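Local coordinates for amphoterin-induced protein 1 (PDB 2XOT) that promotes growth and fasciculation of neurites as a cell-adhesion protein that dimerises through its leucine-rich repeats, at the interface of chains A and B. Residues are numbered along the deposited sequence; one frame, centred on the assembly and turned at random. Chains: chain A/B, Amphoterin-induced protein 1.

The interface of chains A and B. Residues chain A 145, 171-172, 198, 228; chain B 9, 18, 20.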
loop_
_atom_site.group_PDB
_atom_site.type_symbol
_atom_site.label_atom_id
_atom_site.label_comp_id
_atom_site.label_asym_id
_atom_site.label_seq_id
_atom_site.Cartn_x
_atom_site.Cartn_y
_atom_site.Cartn_z
ATOM N N GLN A 145 9.824 -6.118 -20.994
ATOM C CA GLN A 145 10.764 -5.339 -21.815
ATOM C C GLN A 145 12.197 -5.453 -21.382
ATOM O O GLN A 145 12.832 -4.436 -21.140
ATOM C CB GLN A 145 10.416 -3.850 -21.831
ATOM C CG GLN A 145 9.014 -3.541 -22.238
ATOM C CD GLN A 145 8.830 -2.201 -22.948
ATOM O OE1 GLN A 145 7.701 -1.714 -23.032
ATOM N NE2 GLN A 145 9.914 -1.605 -23.464
ATOM N N SER A 171 6.304 -10.426 -19.888
ATOM C CA SER A 171 5.981 -10.084 -21.273
ATOM C C SER A 171 7.139 -9.338 -21.961
ATOM O O SER A 171 8.031 -8.765 -21.305
ATOM C CB SER A 171 4.689 -9.266 -21.377
ATOM O OG SER A 171 4.741 -8.109 -20.577
ATOM N N SER A 172 7.126 -9.359 -23.288
ATOM C CA SER A 172 8.103 -8.607 -24.084
ATOM C C SER A 172 9.545 -8.913 -23.695
ATOM O O SER A 172 10.326 -8.022 -23.372
ATOM C CB SER A 172 7.807 -7.122 -23.995
ATOM O OG SER A 172 6.504 -6.856 -24.476
ATOM N N ASN A 198 3.936 -11.413 -25.916
ATOM C CA ASN A 198 5.009 -10.771 -26.639
ATOM C C ASN A 198 6.365 -11.455 -26.455
ATOM O O ASN A 198 7.386 -10.801 -26.314
ATOM C CB ASN A 198 5.058 -9.315 -26.219
ATOM C CG ASN A 198 5.041 -8.400 -27.368
ATOM O OD1 ASN A 198 6.069 -8.143 -27.996
ATOM N ND2 ASN A 198 3.858 -7.891 -27.679
ATOM N N ASP A 228 -1.903 -10.445 -27.988
ATOM C CA ASP A 228 -0.442 -10.360 -27.877
ATOM C C ASP A 228 0.246 -11.666 -27.534
ATOM O O ASP A 228 1.473 -11.700 -27.402
ATOM C CB ASP A 228 -0.062 -9.317 -26.818
ATOM C CG ASP A 228 -0.700 -7.977 -27.088
ATOM O OD1 ASP A 228 -0.245 -7.270 -28.021
ATOM O OD2 ASP A 228 -1.674 -7.645 -26.387
ATOM N N VAL B 9 3.495 -4.040 -28.187
ATOM C CA VAL B 9 2.709 -4.934 -27.291
ATOM C C VAL B 9 1.408 -4.254 -26.961
ATOM O O VAL B 9 0.894 -4.347 -25.822
ATOM C CB VAL B 9 3.496 -5.273 -25.998
ATOM N N CYS B 18 4.001 0.163 -21.850
ATOM C CA CYS B 18 3.001 -0.675 -21.241
ATOM C C CYS B 18 3.658 -1.955 -20.708
ATOM O O CYS B 18 4.194 -2.756 -21.472
ATOM C CB CYS B 18 1.940 -0.985 -22.279
ATOM S SG CYS B 18 1.128 0.518 -22.819
ATOM N N SER B 20 2.388 -4.941 -18.625
ATOM C CA SER B 20 1.082 -5.501 -18.238
ATOM C C SER B 20 0.160 -4.400 -17.748
ATOM O O SER B 20 -0.242 -3.552 -18.537
ATOM C CB SER B 20 1.186 -6.690 -17.259
ATOM O OG SER B 20 1.813 -6.354 -16.034
HETATM O O HOH W 1 5.082 -5.743 -22.270
#
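A:Asn198 and A:Ser172 both pack against CB of B:Val9, the first with its amide, the second with its hydroxyl, a worked example of a patch of dimer interface that, among the residues described here, meets through packing and water rather than through direct polar bonds. The amide of A:Asn198 lies against CB, the last modelled atom of B:Val9, with its CG 3.7 Å away; the amide nitrogen ND2 points the same way, but its closer approach is too short to trust. From another side the hydroxyl OG of A:Ser172, turned anti to its own carbonyl carbon (chi1 -59°), comes within 3.7 Å of B:Val9 CB. The carboxylate of A:Asp228 borders the backbone instead, with OD1 3.6 Å from B:Val9 C. An alanine in place of A:Asn198 would probably open a gap beside B:Val9 and leave this first modelled residue of chain B freer to move.

Polar linkage runs through water. Water 1 lies 2.9 Å from A:Ser171 OG and 2.9 Å from A:Ser172 OG, and reaches the backbone oxygen B:Cys18 O at a longer 3.2 Å. Two neighbouring hydroxyls thus hold the water that joins the chains. The side-chain oxygen OE1 of A:Gln145, its chain extended beyond CG, faces B:Cys18 O at 4.0 Å, a neighbour rather than a bonding partner.

Together with its two-fold twin, this small patch sets the N-terminal cap of one chain against the later repeats and C-terminal cap of the other, forming part of the homodimer interface that the repeat region mediates.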